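Local coordinates for putative cell adhesion protein (Bacteroides fragilis, PDB 4H40), which is probably a pilus subunit of the fimbrillin-like family, with a likely part in cell adhesion, at residues Y290-A293 / G294-Y297; D39-T42 / L43-R46; T244-A247 / D248-V252; Y109-A112 / G113-F117. All coordinates share one frame; numbering follows the deposited sequence.

Contact 1. Residues Y290-A293 / G294-Y297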
ATOM      1  N   TYR B 290      -2.472  -4.968  10.576  1.00 60.45           N
ATOM      2  CA  TYR B 290      -3.231  -5.227  11.812  1.00 59.93           C
ATOM      3  C   TYR B 290      -4.613  -5.754  11.425  1.00 64.15           C
ATOM      4  O   TYR B 290      -5.566  -4.987  11.182  1.00 65.81           O
ATOM      5  CB  TYR B 290      -3.330  -3.982  12.721  1.00 62.22           C
ATOM      6  CG  TYR B 290      -3.456  -4.312  14.197  1.00 64.47           C
ATOM      7  CD1 TYR B 290      -2.391  -4.868  14.901  1.00 68.02           C
ATOM      8  CD2 TYR B 290      -4.639  -4.062  14.892  1.00 64.86           C
ATOM      9  CE1 TYR B 290      -2.503  -5.189  16.254  1.00 70.76           C
ATOM     10  CE2 TYR B 290      -4.758  -4.360  16.253  1.00 67.03           C
ATOM     11  CZ  TYR B 290      -3.689  -4.931  16.931  1.00 77.79           C
ATOM     12  OH  TYR B 290      -3.791  -5.245  18.277  1.00 79.55           O
ATOM     13  N   LEU B 291      -4.678  -7.085  11.256  1.00 57.27           N
ATOM     14  CA  LEU B 291      -5.882  -7.804  10.829  1.00 52.71           C
ATOM     15  C   LEU B 291      -6.703  -8.114  12.066  1.00 56.10           C
ATOM     16  O   LEU B 291      -6.201  -8.765  12.993  1.00 56.44           O
ATOM     17  CB  LEU B 291      -5.471  -9.078  10.055  1.00 51.12           C
ATOM     18  CG  LEU B 291      -4.404  -8.919   8.917  1.00 54.61           C
ATOM     19  CD1 LEU B 291      -4.021 -10.275   8.292  1.00 54.65           C
ATOM     20  CD2 LEU B 291      -4.883  -8.000   7.826  1.00 52.70           C
ATOM     21  N   THR B 292      -7.908  -7.539  12.152  1.00 51.52           N
ATOM     22  CA  THR B 292      -8.771  -7.748  13.321  1.00 51.84           C
ATOM     23  C   THR B 292     -10.109  -8.417  12.914  1.00 54.16           C
ATOM     24  O   THR B 292     -10.488  -8.409  11.738  1.00 52.42           O
ATOM     25  CB  THR B 292      -8.994  -6.433  14.087  1.00 64.36           C
ATOM     26  OG1 THR B 292      -9.537  -5.438  13.220  1.00 63.71           O
ATOM     27  CG2 THR B 292      -7.732  -5.886  14.661  1.00 69.67           C
ATOM     28  N   ALA B 293     -10.809  -8.993  13.919  1.00 50.42           N
ATOM     29  CA  ALA B 293     -12.083  -9.690  13.812  1.00 48.15           C
ATOM     30  C   ALA B 293     -13.151  -8.794  13.258  1.00 53.34           C
ATOM     31  O   ALA B 293     -13.301  -7.681  13.737  1.00 55.08           O
ATOM     32  CB  ALA B 293     -12.505 -10.189  15.180  1.00 49.50           C
ATOM     33  N   GLY B 294     -13.905  -9.296  12.284  1.00 50.22           N
ATOM     34  CA  GLY B 294     -15.029  -8.586  11.685  1.00 49.60           C
ATOM     35  C   GLY B 294     -14.675  -7.626  10.572  1.00 52.79           C
ATOM     36  O   GLY B 294     -15.563  -6.944  10.071  1.00 50.69           O
ATOM     37  N   HIS B 295     -13.383  -7.583  10.147  1.00 50.30           N
ATOM     38  CA  HIS B 295     -12.938  -6.677   9.080  1.00 49.34           C
ATOM     39  C   HIS B 295     -12.467  -7.393   7.833  1.00 51.14           C
ATOM     40  O   HIS B 295     -11.992  -8.528   7.905  1.00 49.21           O
ATOM     41  CB  HIS B 295     -11.831  -5.758   9.566  1.00 51.22           C
ATOM     42  CG  HIS B 295     -12.304  -4.799  10.610  1.00 55.72           C
ATOM     43  ND1 HIS B 295     -11.801  -4.835  11.885  1.00 58.06           N
ATOM     44  CD2 HIS B 295     -13.246  -3.826  10.536  1.00 57.45           C
ATOM     45  CE1 HIS B 295     -12.427  -3.875  12.543  1.00 58.00           C
ATOM     46  NE2 HIS B 295     -13.318  -3.255  11.779  1.00 58.18           N
ATOM     47  N   SER B 296     -12.621  -6.714   6.677  1.00 48.04           N
ATOM     48  CA  SER B 296     -12.225  -7.182   5.349  1.00 46.28           C
ATOM     49  C   SER B 296     -11.032  -6.410   4.869  1.00 51.52           C
ATOM     50  O   SER B 296     -11.008  -5.186   4.959  1.00 53.31           O
ATOM     51  CB  SER B 296     -13.359  -7.026   4.346  1.00 47.47           C
ATOM     52  OG  SER B 296     -14.417  -7.939   4.564  1.00 54.23           O
ATOM     53  N   TYR B 297     -10.048  -7.124   4.348  1.00 46.12           N
ATOM     54  CA  TYR B 297      -8.827  -6.547   3.819  1.00 45.33           C
ATOM     55  C   TYR B 297      -8.859  -6.919   2.352  1.00 50.15           C
ATOM     56  O   TYR B 297      -8.541  -8.049   1.980  1.00 50.01           O
ATOM     57  CB  TYR B 297      -7.595  -7.051   4.632  1.00 45.60           C
ATOM     58  CG  TYR B 297      -7.738  -6.694   6.098  1.00 44.70           C
ATOM     59  CD1 TYR B 297      -8.442  -7.524   6.973  1.00 44.28           C
ATOM     60  CD2 TYR B 297      -7.305  -5.464   6.579  1.00 46.41           C
ATOM     61  CE1 TYR B 297      -8.682  -7.153   8.290  1.00 42.09           C
ATOM     62  CE2 TYR B 297      -7.518  -5.094   7.904  1.00 48.79           C
ATOM     63  CZ  TYR B 297      -8.248  -5.922   8.744  1.00 57.84           C
ATOM     64  OH  TYR B 297      -8.451  -5.557  10.056  1.00 65.83           O
TER
HETATM   65  O   HOH W   1      -7.542  -3.417  11.191  1.00 59.05           O

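Contact 2. Residues D39-T42 / L43-R46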
ATOM      1  N   ASP B  39     -19.216  -1.935  23.867  1.00 88.17           N
ATOM      2  CA  ASP B  39     -19.377  -0.893  22.858  1.00 85.50           C
ATOM      3  C   ASP B  39     -20.788  -0.956  22.241  1.00 85.02           C
ATOM      4  O   ASP B  39     -21.173  -1.979  21.670  1.00 83.47           O
ATOM      5  CB  ASP B  39     -18.285  -1.141  21.792  1.00 84.94           C
ATOM      6  CG  ASP B  39     -17.980  -0.062  20.779  1.00 96.33           C
ATOM      7  OD1 ASP B  39     -18.893   0.721  20.449  1.00 98.79           O
ATOM      8  OD2 ASP B  39     -16.863  -0.084  20.215  1.00101.74           O
ATOM      9  N   GLY B  40     -21.546   0.126  22.371  1.00 79.38           N
ATOM     10  CA  GLY B  40     -22.886   0.207  21.799  1.00 77.89           C
ATOM     11  C   GLY B  40     -22.967   1.091  20.570  1.00 78.33           C
ATOM     12  O   GLY B  40     -24.021   1.205  19.941  1.00 76.87           O
ATOM     13  N   GLU B  41     -21.839   1.706  20.213  1.00 74.65           N
ATOM     14  CA  GLU B  41     -21.756   2.672  19.119  1.00 74.55           C
ATOM     15  C   GLU B  41     -21.179   2.134  17.800  1.00 73.16           C
ATOM     16  O   GLU B  41     -21.490   2.699  16.754  1.00 73.22           O
ATOM     17  CB  GLU B  41     -20.920   3.881  19.570  1.00 78.00           C
ATOM     18  CG  GLU B  41     -21.613   4.755  20.603  1.00 92.90           C
ATOM     19  CD  GLU B  41     -22.865   5.471  20.132  1.00118.64           C
ATOM     20  OE1 GLU B  41     -22.769   6.289  19.187  1.00106.31           O
ATOM     21  OE2 GLU B  41     -23.943   5.217  20.719  1.00118.66           O
ATOM     22  N   THR B  42     -20.318   1.108  17.837  1.00 65.34           N
ATOM     23  CA  THR B  42     -19.663   0.573  16.646  1.00 62.03           C
ATOM     24  C   THR B  42     -20.679   0.004  15.636  1.00 63.81           C
ATOM     25  O   THR B  42     -20.545   0.252  14.428  1.00 62.66           O
ATOM     26  CB  THR B  42     -18.618  -0.462  17.077  1.00 69.91           C
ATOM     27  OG1 THR B  42     -17.522   0.233  17.670  1.00 76.04           O
ATOM     28  CG2 THR B  42     -18.103  -1.318  15.931  1.00 61.50           C
ATOM     29  N   LEU B  43     -21.699  -0.714  16.130  1.00 59.66           N
ATOM     30  CA  LEU B  43     -22.677  -1.389  15.284  1.00 58.25           C
ATOM     31  C   LEU B  43     -24.020  -0.675  15.161  1.00 65.67           C
ATOM     32  O   LEU B  43     -24.903  -1.199  14.471  1.00 64.44           O
ATOM     33  CB  LEU B  43     -22.929  -2.811  15.828  1.00 56.67           C
ATOM     34  CG  LEU B  43     -21.739  -3.723  16.051  1.00 58.23           C
ATOM     35  CD1 LEU B  43     -22.201  -5.055  16.547  1.00 57.04           C
ATOM     36  CD2 LEU B  43     -20.896  -3.859  14.801  1.00 58.47           C
ATOM     37  N   LYS B  44     -24.198   0.491  15.808  1.00 67.08           N
ATOM     38  CA  LYS B  44     -25.495   1.183  15.795  1.00 70.14           C
ATOM     39  C   LYS B  44     -26.042   1.387  14.361  1.00 74.66           C
ATOM     40  O   LYS B  44     -27.189   0.996  14.118  1.00 75.07           O
ATOM     41  CB  LYS B  44     -25.517   2.504  16.619  1.00 75.05           C
ATOM     42  CG  LYS B  44     -24.554   3.611  16.203  1.00 90.87           C
ATOM     43  CD  LYS B  44     -24.942   4.952  16.833  1.00100.22           C
ATOM     44  CE  LYS B  44     -24.249   6.125  16.179  1.00100.29           C
ATOM     45  NZ  LYS B  44     -24.760   7.422  16.700  1.00110.10           N
ATOM     46  N   ASP B  45     -25.218   1.885  13.413  1.00 70.90           N
ATOM     47  CA  ASP B  45     -25.659   2.120  12.026  1.00 71.59           C
ATOM     48  C   ASP B  45     -25.250   1.003  11.061  1.00 73.51           C
ATOM     49  O   ASP B  45     -25.206   1.222   9.847  1.00 73.71           O
ATOM     50  CB  ASP B  45     -25.108   3.456  11.512  1.00 74.86           C
ATOM     51  CG  ASP B  45     -25.466   4.647  12.365  1.00 84.72           C
ATOM     52  OD1 ASP B  45     -26.548   4.622  13.003  1.00 85.83           O
ATOM     53  OD2 ASP B  45     -24.683   5.615  12.374  1.00 92.87           O
ATOM     54  N   ARG B  46     -24.941  -0.182  11.592  1.00 67.72           N
ATOM     55  CA  ARG B  46     -24.542  -1.309  10.766  1.00 63.95           C
ATOM     56  C   ARG B  46     -25.755  -2.131  10.384  1.00 67.27           C
ATOM     57  O   ARG B  46     -26.592  -2.418  11.250  1.00 67.42           O
ATOM     58  CB  ARG B  46     -23.502  -2.174  11.482  1.00 59.33           C
ATOM     59  CG  ARG B  46     -22.115  -1.534  11.519  1.00 63.27           C
ATOM     60  CD  ARG B  46     -21.228  -1.939  10.360  1.00 53.05           C
ATOM     61  NE  ARG B  46     -21.062  -3.385  10.249  1.00 58.09           N
ATOM     62  CZ  ARG B  46     -20.099  -4.071  10.850  1.00 76.81           C
ATOM     63  NH1 ARG B  46     -19.229  -3.452  11.642  1.00 69.48           N
ATOM     64  NH2 ARG B  46     -20.007  -5.380  10.681  1.00 60.07           N
TER
HETATM   65  O   HOH W   2     -22.176   2.125  12.721  1.00 70.99           O

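Contact 3. Residues T244-A247 / D248-V252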
ATOM      1  N   THR B 244     -14.434 -17.125  -7.856  1.00 45.28           N
ATOM      2  CA  THR B 244     -15.673 -16.939  -8.618  1.00 46.22           C
ATOM      3  C   THR B 244     -15.392 -15.997  -9.782  1.00 49.61           C
ATOM      4  O   THR B 244     -14.509 -15.159  -9.686  1.00 51.31           O
ATOM      5  CB  THR B 244     -16.828 -16.389  -7.723  1.00 55.23           C
ATOM      6  OG1 THR B 244     -16.428 -15.148  -7.157  1.00 67.27           O
ATOM      7  CG2 THR B 244     -17.226 -17.330  -6.613  1.00 47.53           C
ATOM      8  N   ARG B 245     -16.155 -16.084 -10.845  1.00 45.88           N
ATOM      9  CA  ARG B 245     -15.926 -15.214 -11.964  1.00 46.17           C
ATOM     10  C   ARG B 245     -16.960 -14.143 -12.073  1.00 53.21           C
ATOM     11  O   ARG B 245     -18.153 -14.432 -12.008  1.00 57.23           O
ATOM     12  CB  ARG B 245     -15.870 -15.995 -13.286  1.00 46.82           C
ATOM     13  CG  ARG B 245     -15.023 -15.209 -14.268  1.00 53.40           C
ATOM     14  CD  ARG B 245     -14.726 -15.938 -15.518  1.00 57.75           C
ATOM     15  NE  ARG B 245     -13.730 -16.977 -15.338  1.00 57.90           N
ATOM     16  CZ  ARG B 245     -12.425 -16.771 -15.346  1.00 66.02           C
ATOM     17  NH1 ARG B 245     -11.942 -15.539 -15.435  1.00 51.07           N
ATOM     18  NH2 ARG B 245     -11.590 -17.789 -15.216  1.00 60.35           N
ATOM     19  N   ASN B 246     -16.505 -12.911 -12.315  1.00 47.74           N
ATOM     20  CA  ASN B 246     -17.346 -11.752 -12.569  1.00 47.48           C
ATOM     21  C   ASN B 246     -17.542 -11.645 -14.046  1.00 53.40           C
ATOM     22  O   ASN B 246     -16.788 -12.263 -14.791  1.00 52.76           O
ATOM     23  CB  ASN B 246     -16.716 -10.496 -12.000  1.00 47.56           C
ATOM     24  CG  ASN B 246     -16.646 -10.462 -10.500  1.00 68.77           C
ATOM     25  OD1 ASN B 246     -17.344 -11.218  -9.800  1.00 57.20           O
ATOM     26  ND2 ASN B 246     -15.818  -9.561  -9.975  1.00 62.97           N
ATOM     27  N   ALA B 247     -18.562 -10.882 -14.490  1.00 53.52           N
ATOM     28  CA  ALA B 247     -18.920 -10.724 -15.910  1.00 54.77           C
ATOM     29  C   ALA B 247     -17.789 -10.109 -16.758  1.00 57.31           C
ATOM     30  O   ALA B 247     -17.691 -10.392 -17.965  1.00 58.16           O
ATOM     31  CB  ALA B 247     -20.163  -9.871 -16.017  1.00 57.63           C
ATOM     32  N   ASP B 248     -16.934  -9.278 -16.116  1.00 52.71           N
ATOM     33  CA  ASP B 248     -15.771  -8.614 -16.730  1.00 52.53           C
ATOM     34  C   ASP B 248     -14.521  -9.557 -16.828  1.00 52.34           C
ATOM     35  O   ASP B 248     -13.441  -9.105 -17.218  1.00 52.27           O
ATOM     36  CB  ASP B 248     -15.432  -7.315 -15.967  1.00 54.14           C
ATOM     37  CG  ASP B 248     -15.039  -7.491 -14.515  1.00 70.63           C
ATOM     38  OD1 ASP B 248     -15.031  -8.640 -14.042  1.00 70.74           O
ATOM     39  OD2 ASP B 248     -14.695  -6.466 -13.855  1.00 80.85           O
ATOM     40  N   ASN B 249     -14.699 -10.857 -16.511  1.00 45.77           N
ATOM     41  CA  ASN B 249     -13.726 -11.947 -16.581  1.00 44.35           C
ATOM     42  C   ASN B 249     -12.754 -11.902 -15.401  1.00 45.54           C
ATOM     43  O   ASN B 249     -11.817 -12.702 -15.357  1.00 43.71           O
ATOM     44  CB  ASN B 249     -12.975 -11.977 -17.928  1.00 46.25           C
ATOM     45  CG  ASN B 249     -12.550 -13.344 -18.391  1.00 69.78           C
ATOM     46  OD1 ASN B 249     -13.149 -14.371 -18.058  1.00 70.51           O
ATOM     47  ND2 ASN B 249     -11.525 -13.378 -19.222  1.00 60.79           N
ATOM     48  N   SER B 250     -13.015 -11.032 -14.403  1.00 40.33           N
ATOM     49  CA  SER B 250     -12.174 -10.993 -13.217  1.00 38.17           C
ATOM     50  C   SER B 250     -12.509 -12.170 -12.282  1.00 42.15           C
ATOM     51  O   SER B 250     -13.577 -12.759 -12.389  1.00 40.51           O
ATOM     52  CB  SER B 250     -12.260  -9.653 -12.497  1.00 39.41           C
ATOM     53  OG  SER B 250     -13.585  -9.273 -12.191  1.00 52.61           O
ATOM     54  N   LEU B 251     -11.541 -12.555 -11.425  1.00 40.03           N
ATOM     55  CA  LEU B 251     -11.670 -13.612 -10.434  1.00 38.49           C
ATOM     56  C   LEU B 251     -11.773 -13.016  -9.036  1.00 44.11           C
ATOM     57  O   LEU B 251     -11.074 -12.050  -8.747  1.00 45.34           O
ATOM     58  CB  LEU B 251     -10.444 -14.508 -10.483  1.00 38.27           C
ATOM     59  CG  LEU B 251     -10.134 -15.250 -11.762  1.00 43.71           C
ATOM     60  CD1 LEU B 251      -8.708 -15.713 -11.722  1.00 43.41           C
ATOM     61  CD2 LEU B 251     -11.083 -16.443 -11.964  1.00 46.09           C
ATOM     62  N   VAL B 252     -12.608 -13.580  -8.155  1.00 40.28           N
ATOM     63  CA  VAL B 252     -12.714 -13.124  -6.757  1.00 38.52           C
ATOM     64  C   VAL B 252     -12.400 -14.291  -5.820  1.00 40.08           C
ATOM     65  O   VAL B 252     -13.123 -15.290  -5.774  1.00 39.70           O
ATOM     66  CB  VAL B 252     -14.065 -12.453  -6.379  1.00 42.63           C
ATOM     67  CG1 VAL B 252     -14.032 -11.954  -4.944  1.00 40.47           C
ATOM     68  CG2 VAL B 252     -14.361 -11.288  -7.301  1.00 44.27           C
TER

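Contact 4. Residues Y109-A112 / G113-F117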
ATOM      1  N   TYR B 109     -35.863 -29.508  24.151  1.00 93.50           N
ATOM      2  CA  TYR B 109     -36.734 -29.342  25.302  1.00 95.05           C
ATOM      3  C   TYR B 109     -35.850 -29.023  26.502  1.00 97.76           C
ATOM      4  O   TYR B 109     -34.830 -29.690  26.726  1.00 96.21           O
ATOM      5  CB  TYR B 109     -37.605 -30.582  25.558  1.00 99.86           C
ATOM      6  CG  TYR B 109     -38.644 -30.853  24.493  1.00101.76           C
ATOM      7  CD1 TYR B 109     -38.355 -31.665  23.398  1.00103.88           C
ATOM      8  CD2 TYR B 109     -39.936 -30.357  24.610  1.00103.43           C
ATOM      9  CE1 TYR B 109     -39.323 -31.961  22.437  1.00105.85           C
ATOM     10  CE2 TYR B 109     -40.910 -30.639  23.652  1.00105.75           C
ATOM     11  CZ  TYR B 109     -40.596 -31.432  22.557  1.00112.13           C
ATOM     12  OH  TYR B 109     -41.549 -31.734  21.607  1.00113.48           O
HETATM   13  N   MSE B 110     -36.222 -27.972  27.244  1.00 94.77           N
HETATM   14  CA  MSE B 110     -35.488 -27.504  28.427  1.00 94.08           C
HETATM   15  C   MSE B 110     -36.385 -27.394  29.662  1.00102.50           C
HETATM   16  O   MSE B 110     -37.586 -27.128  29.524  1.00103.74           O
HETATM   17  CB  MSE B 110     -34.844 -26.135  28.147  1.00 91.92           C
HETATM   18  CG  MSE B 110     -33.715 -26.203  27.149  1.00 95.41           C
HETATM   19 SE   MSE B 110     -32.514 -24.707  27.275  0.75 98.70          SE
HETATM   20  CE  MSE B 110     -33.215 -23.651  25.924  1.00 92.98           C
ATOM     21  N   LYS B 111     -35.802 -27.571  30.876  1.00100.70           N
ATOM     22  CA  LYS B 111     -36.593 -27.353  32.090  1.00103.17           C
ATOM     23  C   LYS B 111     -36.689 -25.845  32.346  1.00104.41           C
ATOM     24  O   LYS B 111     -35.916 -25.074  31.768  1.00101.36           O
ATOM     25  CB  LYS B 111     -36.124 -28.113  33.370  1.00108.34           C
ATOM     26  CG  LYS B 111     -34.672 -28.556  33.592  1.00116.74           C
ATOM     27  CD  LYS B 111     -34.644 -29.565  34.734  1.00126.76           C
ATOM     28  CE  LYS B 111     -33.421 -30.433  34.749  1.00133.37           C
ATOM     29  NZ  LYS B 111     -33.625 -31.594  35.647  1.00144.30           N
ATOM     30  N   ALA B 112     -37.641 -25.436  33.205  1.00102.29           N
ATOM     31  CA  ALA B 112     -37.849 -24.050  33.608  1.00100.46           C
ATOM     32  C   ALA B 112     -36.636 -23.527  34.394  1.00101.09           C
ATOM     33  O   ALA B 112     -35.980 -24.276  35.120  1.00100.03           O
ATOM     34  CB  ALA B 112     -39.112 -23.938  34.444  1.00104.92           C
ATOM     35  N   GLY B 113     -36.313 -22.262  34.171  1.00 97.00           N
ATOM     36  CA  GLY B 113     -35.185 -21.601  34.818  1.00 96.04           C
ATOM     37  C   GLY B 113     -34.532 -20.536  33.968  1.00 96.07           C
ATOM     38  O   GLY B 113     -34.938 -20.302  32.828  1.00 93.76           O
ATOM     39  N   THR B 114     -33.522 -19.875  34.536  1.00 92.71           N
ATOM     40  CA  THR B 114     -32.779 -18.829  33.841  1.00 89.51           C
ATOM     41  C   THR B 114     -31.487 -19.437  33.348  1.00 91.32           C
ATOM     42  O   THR B 114     -30.754 -20.072  34.112  1.00 91.30           O
ATOM     43  CB  THR B 114     -32.578 -17.584  34.720  1.00100.50           C
ATOM     44  OG1 THR B 114     -33.845 -17.179  35.253  1.00104.50           O
ATOM     45  CG2 THR B 114     -31.952 -16.416  33.952  1.00 95.10           C
ATOM     46  N   TYR B 115     -31.233 -19.241  32.053  1.00 86.45           N
ATOM     47  CA  TYR B 115     -30.088 -19.759  31.315  1.00 84.52           C
ATOM     48  C   TYR B 115     -29.400 -18.684  30.471  1.00 84.74           C
ATOM     49  O   TYR B 115     -30.061 -17.795  29.937  1.00 83.78           O
ATOM     50  CB  TYR B 115     -30.542 -20.891  30.363  1.00 86.03           C
ATOM     51  CG  TYR B 115     -31.283 -22.024  31.031  1.00 92.50           C
ATOM     52  CD1 TYR B 115     -30.597 -23.119  31.550  1.00 96.27           C
ATOM     53  CD2 TYR B 115     -32.671 -22.015  31.125  1.00 95.95           C
ATOM     54  CE1 TYR B 115     -31.278 -24.169  32.171  1.00101.07           C
ATOM     55  CE2 TYR B 115     -33.362 -23.055  31.747  1.00100.75           C
ATOM     56  CZ  TYR B 115     -32.663 -24.136  32.262  1.00111.82           C
ATOM     57  OH  TYR B 115     -33.347 -25.167  32.864  1.00118.81           O
ATOM     58  N   TYR B 116     -28.080 -18.805  30.311  1.00 78.80           N
ATOM     59  CA  TYR B 116     -27.284 -17.961  29.424  1.00 75.27           C
ATOM     60  C   TYR B 116     -27.105 -18.727  28.149  1.00 79.84           C
ATOM     61  O   TYR B 116     -27.030 -19.953  28.197  1.00 80.46           O
ATOM     62  CB  TYR B 116     -25.920 -17.625  30.043  1.00 75.14           C
ATOM     63  CG  TYR B 116     -25.983 -16.573  31.126  1.00 77.04           C
ATOM     64  CD1 TYR B 116     -26.038 -15.218  30.806  1.00 78.16           C
ATOM     65  CD2 TYR B 116     -25.937 -16.925  32.471  1.00 79.16           C
ATOM     66  CE1 TYR B 116     -26.078 -14.241  31.798  1.00 80.13           C
ATOM     67  CE2 TYR B 116     -25.963 -15.958  33.473  1.00 81.17           C
ATOM     68  CZ  TYR B 116     -26.037 -14.615  33.132  1.00 89.62           C
ATOM     69  OH  TYR B 116     -26.067 -13.649  34.109  1.00 94.35           O
ATOM     70  N   PHE B 117     -27.055 -18.054  27.006  1.00 76.60           N
ATOM     71  CA  PHE B 117     -26.847 -18.796  25.774  1.00 75.68           C
ATOM     72  C   PHE B 117     -25.945 -18.030  24.819  1.00 74.42           C
ATOM     73  O   PHE B 117     -25.975 -16.798  24.747  1.00 72.41           O
ATOM     74  CB  PHE B 117     -28.177 -19.240  25.098  1.00 79.18           C
ATOM     75  CG  PHE B 117     -29.098 -18.141  24.623  1.00 81.66           C
ATOM     76  CD1 PHE B 117     -30.026 -17.570  25.483  1.00 87.79           C
ATOM     77  CD2 PHE B 117     -29.050 -17.688  23.306  1.00 83.41           C
ATOM     78  CE1 PHE B 117     -30.859 -16.525  25.050  1.00 89.36           C
ATOM     79  CE2 PHE B 117     -29.891 -16.647  22.868  1.00 86.87           C
ATOM     80  CZ  PHE B 117     -30.795 -16.077  23.743  1.00 87.05           C
TER

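Contact 1. Residues Y290-A293 / G294-Y297
The backbone reverses through a type II beta turn from Thr292 to His295, and the two segments run 140° apart. Strand 289-291 leads into the turn and strand 296-305 leaves it. Gly294 takes the third turn position with positive phi. The bond that closes the turn, from His295 N to Thr292 O, is weak at 3.4 Å. Tyr297 gives the firmer tie. Its ring reaches back beneath the turn, and its OH accepts the backbone N-H of Thr292, with OH 2.9 Å from N and 166° at the hydrogen. A tyrosine near the start of a strand, bonded through its hydroxyl to the backbone five residues earlier, fits a tyrosine corner, a motif known from Greek key beta proteins. Water 1 lies at the edge of the Tyr297 ring, in its plane. It bonds to Tyr297 OH and donates to Tyr290 O. Leu291 packs on one face of the ring, where its CD2 sits 3.6 Å from the centroid as a CH-pi contact. Thr292 OG1 lies between its own backbone N and carbonyl carbon (chi1 56°). That position carries it to the ring edge of His295, near the ring plane and 2.7 Å from ND1. Either atom of this hydrogen bond could be the donor. The two side chains lie alongside and point the same way. Ala182, on strand 177-190, also touches Leu291 and Tyr297.

Contact 2. Residues D39-T42 / L43-R46
Glu41 and Lys44 touch as much through carbon as through charge. Their salt bridge is long and its hydrogen bond weak, with Lys44 NZ 3.4 Å from Glu41 OE1. Lys44 CE approaches the same oxygen just as closely. The stretch is an irregular loop built from two successive turns. Asp39 opens it with an Asx turn, and a type I beta turn from Leu43 to Arg46 closes it. Asp39 OD1 accepts two backbone N-H groups, Glu41 N in the Asx turn and Thr42 N, which widens it to an Asx motif. Glu41 N comes nearly along the C-O axis, 3.1 Å from OD1. Thr42 N meets OD1 from above the carboxylate plane. The other oxygen, Asp39 OD2, takes the hydroxyl of Thr42, with OG1 2.6 Å away and also out of the plane. Three bonds therefore fix the rotation of this carboxylate. Past the Asx turn, Lys44 stands against the backbone. Its CG is turned between N and the carbonyl carbon (chi1 60°), which sets CG 3.2 Å from Glu41 O. From there the chain runs out extended, while Glu41 bends at chi2 to bring its carboxylate across it. On the inner side, Leu43 is buried against Tyr24 and Gln149. Its CD2 lies 3.9 Å from Thr42 CG2. Gly40 O is bonded to Gln149 NE2, which ties the loop to the rest of the chain. Water 2 joins the two turns, donating to Thr42 O at 3.0 Å and accepting from Asp45 N at 3.1 Å.

Contact 3. Residues T244-A247 / D248-V252
Arg245, Asn246 and Val252 carry this contact at the tip of a beta hairpin. Strands 244-245 and 251-257 are joined by a type I turn from Asn246 to Asn249, with a G1 beta bulge at Asn249, whose phi is positive. Asn246 closes the loop twice. Its O accepts from Asn249 N, and its N donates to Ser250 O over 2.9 Å at a nearly straight 172°. Its side chain continues the grip, with ND2 donating to Ser250 OG at 3.2 Å. Ser250 is itself held by Asp248, whose OD1 accepts from Ser250 N in an Asx turn. Val252 stands beyond, and its CG2 lies 3.5 Å from Asn246 ND2. Thr244 and Val252 form a hydrogen-bonded antiparallel pair. Arg245 and Leu251, the next, non-hydrogen-bonded pair, put their side chains on the other face. The Arg245 chain leaves anti to its backbone nitrogen (chi1 -154°) and bends at chi3, which lays the guanidinium alongside Asn249. One face of that group takes Leu251 CD2, offset toward the rim and 3.6 Å from NH2. Arg245 NH2 is hydrogen-bonded to Leu197 O on strand 197-207. At the guanidinium edge, NH1 makes a weak bond to Asn249 O at 2.8 Å.

Contact 4. Residues Y109-A112 / G113-F117
Tyr115 sends its side chain from strand 113-121 toward Lys111 and Met110, back across the bend that links strand 108-110 to strand 113-121. From CB, which points toward 109-112, CG leaves anti to the carbonyl carbon (chi1 -55°). The ring then meets Met110, present as selenomethionine. The SE atom lies 4.7 Å from the ring centroid, a Met-aromatic contact. Farther out, the ring edge comes up to the carbonyl of Lys111, with CE2 3.3 Å and CZ 3.4 Å from its O. At the tip, OH donates to Lys111 O at 2.8 Å. The hydroxyl stands 64° out of the carbonyl plane, so no lone pair is aimed at it. OH also lies 3.7 Å from Lys111 CG, while the rest of that lysine chain leads away. The backbone bond four residues back, with Gly113 two before the tyrosine, fits a tyrosine corner. Gly113 has positive phi (148°). Val61 and Ile157 touch both Met110 and Tyr115. A mostly apolar, buried ring thus has its hydroxyl satisfied by the main chain, and the Lys111 amino group takes no part.

Contacts 1 and 4 are related: each ties a strand back to the bend before it through a tyrosine hydroxyl, as acceptor of a backbone N-H in contact 1 and as donor to a carbonyl in contact 4. Contacts 1, 3 and 4 are partly buried; contact 2 is a surface contact, a loop held by a carboxylate, a loose ion pair and water. Contact 3 is a hairpin tip, where backbone pairing and polar side chains share the work. Contacts 1 and 3 both adjoin strand 177-190. Contacts 1 and 2 lie about 17 Å apart between centres, and Arg146 and Ile27 each have partners in both. Contacts 3 and 4 are on opposite sides of the chain's centre, about 48 Å apart between centres.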